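PDB 5W5P: tail fiber protein from Acinetobacter phage AM24, which probably binds and degrades the capsular polysaccharide of its Acinetobacter baumannii host, as a trimeric tailspike built round a parallel beta-helix. Local coordinates for residues K127-S132 with V151-N156; P248-N251 with G255-Q258; V260-N265 with N271-S276; V282-N287 with G294-D299; G331-N336 with C351-G356. One frame throughout, in Å; residues are numbered along the deposited sequence.

Interaction 1. Residues K127-S132 with V151-N156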
# COMPACT_ATOMS: atom_id res chain seq x y z
N LYS A 127 0.52 38.18 -9.72
CA LYS A 127 -0.72 38.95 -9.73
C LYS A 127 -1.94 38.03 -9.75
O LYS A 127 -2.94 38.29 -9.08
CB LYS A 127 -0.74 39.90 -10.93
CG LYS A 127 0.12 41.14 -10.76
CD LYS A 127 0.03 42.04 -11.99
CE LYS A 127 0.55 43.44 -11.71
NZ LYS A 127 0.16 44.39 -12.80
N ALA A 128 -1.87 36.94 -10.52
CA ALA A 128 -2.97 35.99 -10.53
C ALA A 128 -3.12 35.28 -9.19
O ALA A 128 -4.24 34.96 -8.79
CB ALA A 128 -2.77 34.97 -11.66
N VAL A 129 -2.01 35.03 -8.48
CA VAL A 129 -2.09 34.43 -7.15
C VAL A 129 -2.83 35.35 -6.19
O VAL A 129 -3.69 34.91 -5.42
CB VAL A 129 -0.67 34.11 -6.62
CG1 VAL A 129 -0.71 33.77 -5.14
CG2 VAL A 129 -0.03 32.98 -7.41
N ASP A 130 -2.53 36.65 -6.24
CA ASP A 130 -3.06 37.58 -5.25
C ASP A 130 -4.57 37.74 -5.36
O ASP A 130 -5.26 37.85 -4.33
CB ASP A 130 -2.35 38.93 -5.38
CG ASP A 130 -0.85 38.81 -5.22
OD1 ASP A 130 -0.39 37.90 -4.49
OD2 ASP A 130 -0.12 39.62 -5.83
N VAL A 131 -5.11 37.74 -6.58
CA VAL A 131 -6.55 37.94 -6.74
C VAL A 131 -7.35 36.64 -6.67
O VAL A 131 -8.59 36.69 -6.60
CB VAL A 131 -6.87 38.65 -8.08
CG1 VAL A 131 -6.11 39.96 -8.16
CG2 VAL A 131 -6.53 37.75 -9.26
N SER A 132 -6.69 35.48 -6.65
CA SER A 132 -7.39 34.20 -6.67
C SER A 132 -7.27 33.44 -5.35
O SER A 132 -7.76 32.31 -5.26
CB SER A 132 -6.86 33.34 -7.81
OG SER A 132 -5.50 32.99 -7.58
N VAL A 151 7.52 32.82 -6.87
CA VAL A 151 6.18 33.36 -6.64
C VAL A 151 5.71 32.85 -5.29
O VAL A 151 5.80 31.65 -5.00
CB VAL A 151 5.22 32.93 -7.76
CG1 VAL A 151 3.77 33.14 -7.33
CG2 VAL A 151 5.51 33.71 -9.03
N GLY A 152 5.23 33.77 -4.45
CA GLY A 152 4.84 33.43 -3.10
C GLY A 152 3.33 33.25 -2.99
O GLY A 152 2.56 34.10 -3.45
N LEU A 153 2.92 32.12 -2.36
CA LEU A 153 1.55 31.77 -2.05
C LEU A 153 1.12 32.40 -0.73
O LEU A 153 1.94 32.54 0.19
CB LEU A 153 1.39 30.25 -1.98
CG LEU A 153 1.45 29.51 -3.32
CD1 LEU A 153 1.38 28.02 -3.09
CD2 LEU A 153 0.34 29.96 -4.23
N PRO A 154 -0.15 32.78 -0.61
CA PRO A 154 -0.62 33.44 0.62
C PRO A 154 -0.49 32.54 1.84
O PRO A 154 -0.43 31.32 1.75
CB PRO A 154 -2.09 33.75 0.32
CG PRO A 154 -2.47 32.79 -0.77
CD PRO A 154 -1.23 32.62 -1.60
N THR A 155 -0.46 33.18 3.01
CA THR A 155 -0.19 32.48 4.25
C THR A 155 -1.42 31.71 4.73
O THR A 155 -2.50 32.28 4.91
CB THR A 155 0.27 33.46 5.32
OG1 THR A 155 1.46 34.12 4.87
CG2 THR A 155 0.59 32.72 6.62
N ASN A 156 -1.24 30.41 4.93
CA ASN A 156 -2.31 29.54 5.41
C ASN A 156 -1.66 28.48 6.28
O ASN A 156 -0.85 27.69 5.80
CB ASN A 156 -3.07 28.91 4.24
CG ASN A 156 -4.27 28.10 4.69
OD1 ASN A 156 -5.27 28.65 5.15
ND2 ASN A 156 -4.21 26.80 4.49
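V129 sends both of its methyl groups from the helix 122-132 onto the strand 151-153 and the proline that follows it. CG1 stands anti to the backbone N (chi1 168°). This carries it over the backbone, 3.7 Å from G152 O, and on to the ring of P154, where CD lies 3.8 Å from V129 CG1. CD2 of L153 comes to the same methyl at 4.1 Å, although the CB of L153 points away from the helix. The second branch takes the other end of the strand: V129 CG2 meets V151 CG1 at 3.8 Å, the two valines sliding past each other in opposite directions. A short branched side chain suits this place, because its two methyls cover three apolar neighbours at close range. The carbonyl of G152 is also hydrogen-bonded to NE2 of Q126 on the same helix. At the end of the segment, S132 OG bonds to A128 O at 2.6 Å and to the N of R135, tying the helix to the chain that enters strand 135-140. A helix packed against the first turns in this way is consistent with the helical cap found at the N-terminal end of many parallel beta-helices.

Interaction 2. Residues P248-N251 with G255-Q258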
# COMPACT_ATOMS: atom_id res chain seq x y z
N PRO A 248 18.06 25.91 7.28
CA PRO A 248 17.85 25.45 8.66
C PRO A 248 16.84 26.33 9.38
O PRO A 248 16.85 27.56 9.25
CB PRO A 248 19.24 25.57 9.29
CG PRO A 248 20.20 25.68 8.13
CD PRO A 248 19.44 26.37 7.05
N ARG A 249 15.95 25.69 10.13
CA ARG A 249 14.94 26.41 10.88
C ARG A 249 14.38 25.49 11.96
O ARG A 249 14.50 24.27 11.88
CB ARG A 249 13.82 26.91 9.97
CG ARG A 249 12.99 25.80 9.36
CD ARG A 249 12.35 26.24 8.07
NE ARG A 249 11.57 25.17 7.47
CZ ARG A 249 12.04 24.28 6.62
NH1 ARG A 249 13.32 24.33 6.24
NH2 ARG A 249 11.24 23.34 6.13
N ARG A 250 13.76 26.11 12.97
CA ARG A 250 13.13 25.41 14.10
C ARG A 250 14.20 24.56 14.78
O ARG A 250 15.27 25.09 15.11
CB ARG A 250 11.91 24.66 13.60
CG ARG A 250 10.74 25.56 13.29
CD ARG A 250 9.59 25.30 14.24
NE ARG A 250 8.73 24.22 13.77
CZ ARG A 250 8.45 23.12 14.46
NH1 ARG A 250 8.96 22.95 15.67
NH2 ARG A 250 7.66 22.19 13.94
N ASN A 251 13.96 23.27 15.01
CA ASN A 251 14.89 22.39 15.71
C ASN A 251 15.89 21.72 14.78
O ASN A 251 16.59 20.80 15.22
CB ASN A 251 14.13 21.31 16.48
CG ASN A 251 12.91 21.84 17.20
OD1 ASN A 251 13.03 22.64 18.13
ND2 ASN A 251 11.73 21.40 16.78
N GLY A 255 18.02 22.18 6.12
CA GLY A 255 16.69 22.26 5.58
C GLY A 255 15.96 20.94 5.70
O GLY A 255 16.55 19.88 5.91
N TYR A 256 14.64 20.99 5.56
CA TYR A 256 13.84 19.78 5.61
C TYR A 256 12.54 19.98 4.85
O TYR A 256 12.10 21.11 4.62
CB TYR A 256 13.56 19.35 7.05
CG TYR A 256 12.77 20.34 7.87
CD1 TYR A 256 13.42 21.35 8.58
CD2 TYR A 256 11.39 20.26 7.97
CE1 TYR A 256 12.71 22.25 9.34
CE2 TYR A 256 10.67 21.16 8.73
CZ TYR A 256 11.33 22.15 9.42
OH TYR A 256 10.62 23.05 10.17
N VAL A 257 11.94 18.87 4.45
CA VAL A 257 10.63 18.85 3.83
C VAL A 257 9.64 18.27 4.84
O VAL A 257 10.01 17.45 5.70
CB VAL A 257 10.63 18.04 2.51
CG1 VAL A 257 11.65 18.62 1.53
CG2 VAL A 257 10.90 16.57 2.77
N GLN A 258 8.39 18.70 4.75
CA GLN A 258 7.38 18.27 5.71
C GLN A 258 6.06 18.05 5.00
O GLN A 258 5.52 18.97 4.39
CB GLN A 258 7.24 19.29 6.84
CG GLN A 258 6.03 19.10 7.70
CD GLN A 258 5.91 20.16 8.78
OE1 GLN A 258 4.81 20.45 9.26
NE2 GLN A 258 7.04 20.72 9.20
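P248 brings its backbone N to 3.9 Å from the N of G255, so the two segments start side by side. R249 carries the contact. Its CG sits between the backbone N and the carbonyl carbon (chi1 67°), and from there the chain runs extended to NE, laying the aliphatic part and then the guanidinium over the Y256 ring. R249 CG passes 3.6 Å from Y256 CE1. The guanidinium is stacked flat on one face of the ring, with the planes only 9° apart, and R249 CZ is 3.6 Å from the ring centroid in a cation-pi contact. At the edge of the guanidinium, R249 NH2 donates to Y256 O at 2.8 Å in a nearly straight bond (165°), approaching from above the carbonyl plane. The same tyrosine thus holds the group by its face and by its backbone. NH1 makes a salt bridge to D224 and a hydrogen bond to Q247 O, while NH2 also bonds to Y227 OH. R250, next along, is more exposed: its CB touches Y256 OH at 4.0 Å, and its guanidinium stands almost upright to the ring. F280 meets the Y256 ring steeply as well. Arginine suits the buried position because its flat cation can stack on an aromatic ring and still offer N-H groups round its rim; the carboxylate of D224 probably compensates the charge, so that polar bonds as well as packing fix this loop against the beta-helix.

Interaction 3. Residues V260-N265 with N271-S276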
# COMPACT_ATOMS: atom_id res chain seq x y z
N VAL A 260 4.96 16.10 2.24
CA VAL A 260 4.98 16.25 0.79
C VAL A 260 4.62 14.90 0.19
O VAL A 260 5.26 13.88 0.51
CB VAL A 260 6.35 16.73 0.28
CG1 VAL A 260 6.40 16.69 -1.25
CG2 VAL A 260 6.64 18.14 0.79
N THR A 261 3.59 14.88 -0.66
CA THR A 261 3.14 13.68 -1.35
C THR A 261 3.32 13.89 -2.85
O THR A 261 2.69 14.78 -3.43
CB THR A 261 1.68 13.37 -1.02
OG1 THR A 261 1.55 13.07 0.37
CG2 THR A 261 1.18 12.18 -1.85
N ILE A 262 4.17 13.08 -3.46
CA ILE A 262 4.47 13.15 -4.88
C ILE A 262 3.96 11.86 -5.51
O ILE A 262 4.57 10.79 -5.34
CB ILE A 262 5.97 13.34 -5.14
CG1 ILE A 262 6.46 14.60 -4.43
CG2 ILE A 262 6.27 13.38 -6.62
CD1 ILE A 262 7.94 14.88 -4.60
N GLU A 263 2.84 11.94 -6.22
CA GLU A 263 2.10 10.76 -6.64
C GLU A 263 1.50 10.97 -8.03
O GLU A 263 0.99 12.05 -8.33
CB GLU A 263 0.99 10.43 -5.63
CG GLU A 263 0.37 9.05 -5.79
CD GLU A 263 -0.66 8.74 -4.71
OE1 GLU A 263 -1.07 7.56 -4.60
OE2 GLU A 263 -1.07 9.67 -3.99
N GLU A 264 1.57 9.93 -8.86
CA GLU A 264 0.91 9.89 -10.17
C GLU A 264 1.39 11.00 -11.10
O GLU A 264 0.60 11.70 -11.75
CB GLU A 264 -0.62 9.93 -10.01
CG GLU A 264 -1.24 8.56 -9.76
CD GLU A 264 -2.20 8.54 -8.58
OE1 GLU A 264 -2.96 9.53 -8.41
OE2 GLU A 264 -2.20 7.55 -7.81
N ASN A 265 2.71 11.15 -11.20
CA ASN A 265 3.34 12.11 -12.09
C ASN A 265 4.12 11.38 -13.18
O ASN A 265 4.31 10.17 -13.14
CB ASN A 265 4.29 13.05 -11.33
CG ASN A 265 3.56 13.94 -10.35
OD1 ASN A 265 2.78 14.82 -10.74
ND2 ASN A 265 3.80 13.72 -9.06
N ASN A 271 17.00 15.61 -12.23
CA ASN A 271 18.21 15.34 -11.46
C ASN A 271 17.88 14.76 -10.09
O ASN A 271 18.58 13.87 -9.60
CB ASN A 271 19.04 16.61 -11.31
CG ASN A 271 19.69 17.05 -12.60
OD1 ASN A 271 20.06 16.22 -13.44
ND2 ASN A 271 19.83 18.36 -12.78
N ARG A 272 16.83 15.28 -9.45
CA ARG A 272 16.36 14.79 -8.16
C ARG A 272 14.85 14.94 -8.11
O ARG A 272 14.28 15.84 -8.73
CB ARG A 272 16.98 15.55 -6.98
CG ARG A 272 18.49 15.52 -6.90
CD ARG A 272 18.99 14.27 -6.22
NE ARG A 272 20.43 14.37 -5.93
CZ ARG A 272 21.38 13.93 -6.75
NH1 ARG A 272 22.65 14.06 -6.41
NH2 ARG A 272 21.05 13.35 -7.90
N ILE A 273 14.21 14.04 -7.37
CA ILE A 273 12.81 14.24 -7.02
C ILE A 273 12.70 15.15 -5.81
O ILE A 273 12.01 16.18 -5.84
CB ILE A 273 12.11 12.89 -6.78
CG1 ILE A 273 12.22 11.99 -8.01
CG2 ILE A 273 10.66 13.10 -6.41
CD1 ILE A 273 11.62 10.61 -7.81
N ILE A 274 13.38 14.79 -4.72
CA ILE A 274 13.47 15.61 -3.52
C ILE A 274 14.95 15.81 -3.21
O ILE A 274 15.73 14.85 -3.22
CB ILE A 274 12.75 14.96 -2.33
CG1 ILE A 274 11.25 14.82 -2.62
CG2 ILE A 274 12.97 15.77 -1.06
CD1 ILE A 274 10.46 14.28 -1.45
N ASP A 275 15.33 17.06 -2.94
CA ASP A 275 16.72 17.42 -2.68
C ASP A 275 16.78 18.14 -1.33
O ASP A 275 16.51 19.35 -1.27
CB ASP A 275 17.28 18.28 -3.81
CG ASP A 275 18.75 18.59 -3.63
OD1 ASP A 275 19.20 19.64 -4.14
OD2 ASP A 275 19.45 17.79 -2.99
N SER A 276 17.13 17.42 -0.27
CA SER A 276 17.23 18.02 1.05
C SER A 276 18.08 17.11 1.94
O SER A 276 18.80 16.24 1.44
CB SER A 276 15.83 18.28 1.63
OG SER A 276 15.92 19.05 2.82
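I262 N probably hydrogen-bonds to T283 O, one of the parallel backbone bonds that stack successive turns of the beta-helix, while the side chain of I262 crosses the interior to 271-276. There CD1 does all the touching. The side chain is extended beyond CB (chi2 179°), which puts this methyl, I262 CD1, 3.7 Å from I273 CG2 and 3.9 Å from I274 CG1, both isoleucines being met at a slant. I273 stands where the chain turns a corner, and both it and I274 point their CB atoms toward I262. The extended CG1-CD1 arm of one isoleucine therefore bridges two walls, the CA atoms of I262 and I273 being 8.7 Å apart. L242 and V243 of strand 241-244 also touch it, while V282 and V284 pack on I274. Outside this apolar filling, N265 bonds through OD1 to G234 N and through ND2 to M231 O, tying its corner to the preceding turn. E263 makes a salt bridge to R286. With no hydrogen bond joining the segments, the contact is purely apolar and fills the core; charged side chains point out of it, some to the trimer interface (E264 to K232 of the third subunit), others, such as D275 to R244, to partners in the same chain.

Interaction 4. Residues V282-N287 with G294-D299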
# COMPACT_ATOMS: atom_id res chain seq x y z
N VAL A 282 6.81 11.82 4.28
CA VAL A 282 7.16 11.97 2.87
C VAL A 282 6.56 10.80 2.11
O VAL A 282 6.63 9.65 2.57
CB VAL A 282 8.68 12.05 2.68
CG1 VAL A 282 9.06 11.93 1.20
CG2 VAL A 282 9.23 13.32 3.31
N THR A 283 5.94 11.08 0.97
CA THR A 283 5.34 10.06 0.12
C THR A 283 5.78 10.28 -1.32
O THR A 283 5.62 11.39 -1.85
CB THR A 283 3.81 10.07 0.21
OG1 THR A 283 3.40 10.07 1.59
CG2 THR A 283 3.24 8.85 -0.49
N VAL A 284 6.34 9.24 -1.94
CA VAL A 284 6.69 9.30 -3.35
C VAL A 284 6.27 7.98 -3.99
O VAL A 284 7.04 7.02 -4.02
CB VAL A 284 8.19 9.57 -3.55
CG1 VAL A 284 8.52 9.62 -5.03
CG2 VAL A 284 8.62 10.88 -2.86
N SER A 285 5.04 7.93 -4.50
CA SER A 285 4.43 6.67 -4.93
C SER A 285 3.79 6.80 -6.31
O SER A 285 3.24 7.85 -6.66
CB SER A 285 3.38 6.20 -3.93
OG SER A 285 3.95 5.95 -2.66
N ARG A 286 3.86 5.71 -7.08
CA ARG A 286 3.10 5.54 -8.32
C ARG A 286 3.42 6.64 -9.34
O ARG A 286 2.53 7.22 -9.96
CB ARG A 286 1.60 5.46 -8.04
CG ARG A 286 1.17 4.22 -7.26
CD ARG A 286 -0.19 4.39 -6.58
NE ARG A 286 -0.09 5.08 -5.29
CZ ARG A 286 0.14 4.47 -4.13
NH1 ARG A 286 0.28 3.16 -4.08
NH2 ARG A 286 0.21 5.18 -3.00
N ASN A 287 4.71 6.92 -9.51
CA ASN A 287 5.17 7.86 -10.52
C ASN A 287 5.91 7.13 -11.63
O ASN A 287 6.68 6.20 -11.37
CB ASN A 287 6.11 8.92 -9.92
CG ASN A 287 5.49 9.66 -8.75
OD1 ASN A 287 5.66 9.28 -7.59
ND2 ASN A 287 4.80 10.75 -9.06
N GLY A 294 18.31 10.88 -10.29
CA GLY A 294 18.26 10.76 -8.85
C GLY A 294 16.85 10.89 -8.32
O GLY A 294 16.03 11.61 -8.90
N GLY A 295 16.55 10.19 -7.23
CA GLY A 295 15.22 10.23 -6.65
C GLY A 295 15.14 11.01 -5.36
O GLY A 295 15.40 12.22 -5.33
N VAL A 296 14.78 10.34 -4.27
CA VAL A 296 14.57 10.98 -2.98
C VAL A 296 15.90 11.02 -2.24
O VAL A 296 16.37 10.00 -1.74
CB VAL A 296 13.51 10.25 -2.15
CG1 VAL A 296 13.19 11.04 -0.89
CG2 VAL A 296 12.26 10.01 -2.98
N TYR A 297 16.50 12.20 -2.15
CA TYR A 297 17.73 12.40 -1.41
C TYR A 297 17.38 13.13 -0.11
O TYR A 297 17.00 14.31 -0.13
CB TYR A 297 18.75 13.20 -2.22
CG TYR A 297 19.60 12.38 -3.17
CD1 TYR A 297 19.01 11.55 -4.12
CD2 TYR A 297 20.98 12.46 -3.14
CE1 TYR A 297 19.79 10.81 -5.01
CE2 TYR A 297 21.77 11.73 -4.01
CZ TYR A 297 21.17 10.91 -4.95
OH TYR A 297 21.95 10.19 -5.82
N LEU A 298 17.50 12.41 1.02
CA LEU A 298 17.31 12.98 2.36
C LEU A 298 18.37 12.33 3.25
O LEU A 298 18.08 11.53 4.13
CB LEU A 298 15.90 12.73 2.89
CG LEU A 298 14.71 13.29 2.10
CD1 LEU A 298 13.41 12.63 2.53
CD2 LEU A 298 14.62 14.81 2.24
N ASP A 299 19.64 12.69 3.02
CA ASP A 299 20.77 11.97 3.60
C ASP A 299 21.52 12.79 4.65
O ASP A 299 22.75 12.72 4.74
CB ASP A 299 21.73 11.51 2.50
CG ASP A 299 22.11 12.62 1.54
OD1 ASP A 299 21.54 13.73 1.64
OD2 ASP A 299 23.01 12.39 0.70
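V284 and V296 reach toward each other tip to tip across the interior of one turn of the parallel beta-helix, V284 from strand 279-285 and V296 from strand 294-298. The methyls that meet are the CG2 atoms, 3.7 Å apart. In each valine the CG1 branch lies anti to the backbone N (chi1 180° and -173°), leaving CG2 anti to the carbonyl carbon. Compact valines suit the site because the two walls are close, the CA atoms of this pair being 8.1 Å apart. The next pair joins V282, two residues before V284, to L298, two residues after V296, and the longer leucine spans the gap: V282 CG2 and L298 CD1 are 4.3 Å apart. I274 of the preceding turn packs on V282, V284 and L298, and I309 of the following one on V282 and V296, so like side chains pile up along the axis. Neighbours of these inward residues face outward: S285 OG takes a hydrogen bond from D312 N, and Y297 OH bonds to D345 while its ring meets the R272 cation. R286 lies close to the R286 residues of both other subunits. Behind the meeting methyls, V284 CB is 4.1 Å from V296 CG2.

Interaction 5. Residues G331-N336 with C351-G356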
# COMPACT_ATOMS: atom_id res chain seq x y z
N GLY A 331 9.91 3.38 7.60
CA GLY A 331 9.99 3.44 6.15
C GLY A 331 9.32 2.23 5.52
O GLY A 331 9.38 1.13 6.06
N THR A 332 8.68 2.46 4.37
CA THR A 332 8.06 1.39 3.61
C THR A 332 8.35 1.58 2.13
O THR A 332 8.32 2.71 1.62
CB THR A 332 6.53 1.34 3.85
OG1 THR A 332 6.01 2.67 3.92
CG2 THR A 332 6.21 0.59 5.15
N PHE A 333 8.66 0.48 1.44
CA PHE A 333 8.92 0.48 -0.00
C PHE A 333 8.21 -0.74 -0.59
O PHE A 333 8.75 -1.85 -0.55
CB PHE A 333 10.41 0.45 -0.32
CG PHE A 333 11.19 1.60 0.26
CD1 PHE A 333 11.56 1.60 1.60
CD2 PHE A 333 11.57 2.68 -0.53
CE1 PHE A 333 12.28 2.64 2.14
CE2 PHE A 333 12.29 3.73 0.01
CZ PHE A 333 12.64 3.71 1.36
N ILE A 334 7.01 -0.53 -1.14
CA ILE A 334 6.12 -1.62 -1.53
C ILE A 334 5.91 -1.57 -3.04
O ILE A 334 5.34 -0.60 -3.57
CB ILE A 334 4.78 -1.55 -0.79
CG1 ILE A 334 5.01 -1.36 0.71
CG2 ILE A 334 3.92 -2.79 -1.11
CD1 ILE A 334 3.75 -1.46 1.55
N GLY A 335 6.35 -2.61 -3.74
CA GLY A 335 5.94 -2.83 -5.11
C GLY A 335 6.57 -1.93 -6.15
O GLY A 335 5.97 -1.71 -7.20
N ASN A 336 7.76 -1.40 -5.88
CA ASN A 336 8.42 -0.59 -6.89
C ASN A 336 8.89 -1.45 -8.06
O ASN A 336 9.07 -2.67 -7.95
CB ASN A 336 9.60 0.16 -6.28
CG ASN A 336 9.16 1.30 -5.39
OD1 ASN A 336 8.46 2.21 -5.84
ND2 ASN A 336 9.54 1.23 -4.12
N CYS A 351 24.25 1.12 -5.62
CA CYS A 351 23.03 0.69 -4.98
C CYS A 351 21.86 1.48 -5.55
O CYS A 351 22.04 2.58 -6.07
CB CYS A 351 23.10 0.87 -3.45
SG CYS A 351 23.09 2.57 -2.87
N LEU A 352 20.67 0.89 -5.47
CA LEU A 352 19.45 1.59 -5.84
C LEU A 352 18.92 2.43 -4.69
O LEU A 352 18.34 3.50 -4.93
CB LEU A 352 18.39 0.59 -6.28
CG LEU A 352 18.42 0.24 -7.77
CD1 LEU A 352 17.48 -0.92 -8.05
CD2 LEU A 352 18.04 1.47 -8.60
N ILE A 353 19.10 1.97 -3.46
CA ILE A 353 18.64 2.68 -2.28
C ILE A 353 19.74 2.64 -1.23
O ILE A 353 20.34 1.59 -0.99
CB ILE A 353 17.34 2.08 -1.71
CG1 ILE A 353 16.18 2.28 -2.69
CG2 ILE A 353 17.01 2.70 -0.36
CD1 ILE A 353 14.94 1.49 -2.35
N GLU A 354 20.02 3.79 -0.63
CA GLU A 354 20.92 3.88 0.51
C GLU A 354 20.11 4.28 1.73
O GLU A 354 19.31 5.22 1.66
CB GLU A 354 22.04 4.89 0.24
CG GLU A 354 22.82 5.28 1.49
CD GLU A 354 23.86 6.34 1.21
OE1 GLU A 354 24.71 6.13 0.31
OE2 GLU A 354 23.85 7.39 1.90
N LEU A 355 20.29 3.56 2.82
CA LEU A 355 19.68 3.87 4.10
C LEU A 355 20.77 4.13 5.13
O LEU A 355 21.96 3.89 4.89
CB LEU A 355 18.76 2.74 4.58
CG LEU A 355 17.67 2.26 3.62
CD1 LEU A 355 16.88 1.09 4.21
CD2 LEU A 355 16.73 3.42 3.22
N GLY A 356 20.36 4.63 6.29
CA GLY A 356 21.26 4.70 7.42
C GLY A 356 21.38 3.36 8.12
O GLY A 356 20.42 2.60 8.23
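F333 projects from strand 331-339 into the interior of a beta-helix turn and meets I353 and L355 from the wall formed by strand 353-354 and the residue after it. Across the two segments the contacts are all apolar, with no hydrogen bond joining them. F333 CD2 lies 4.0 Å from I353 CD1, the two side chains sliding past each other in opposite directions, and both aliphatic partners come at the ring obliquely. CG of F333 stands anti to the carbonyl carbon (chi1 -59°), which helps carry the ring into the gap. A phenylalanine suits this turn because the walls stand well apart, the CA atoms of F333 and I353 being 10.2 Å from each other. L355 adds a looser touch, with CD2 at 4.5 Å from F333 CZ, and L325 packs on both F333 and L355. The aromatic stacking runs along the axis: the F333 ring is stacked with that of F369 on the next turn. The hydrogen bonds are of another kind and lie at the corner. N336 takes a bond from N314 N through OD1 and gives one to C311 O through ND2, while its own N bonds to N372 OD1; N314, N336 and N372 thus form an asparagine ladder, a recurrent feature of parallel beta-helices. G335 precedes it with a positive phi of 75°, which glycine adopts easily. On the outer face of the strand, I334 packs on I334 of both other subunits. Within the interior, I353 CD1 also reaches F333 CE2, at 4.2 Å.

Interactions 3, 4 and 5 belong to one apolar core and join the same two walls of the beta-helix. Interactions 3 and 4, with centres only 5 Å apart, lie on adjacent turns and use neighbouring strands in both walls; interaction 5 is two turns beyond interaction 4. The filling changes from isoleucine through valine to phenylalanine as the walls approach and part. Interaction 1, about 37 Å from interaction 5 between centres, is also buried and apolar but sets a helix against the first turns. Interaction 2 differs most, using stacking, charge and hydrogen bonds: it lies nearer the surface, its R250 exposed, but its R249-Y256 stack is buried, and V257 of its second segment packs on I274 of interaction 3 and V282 of interaction 4.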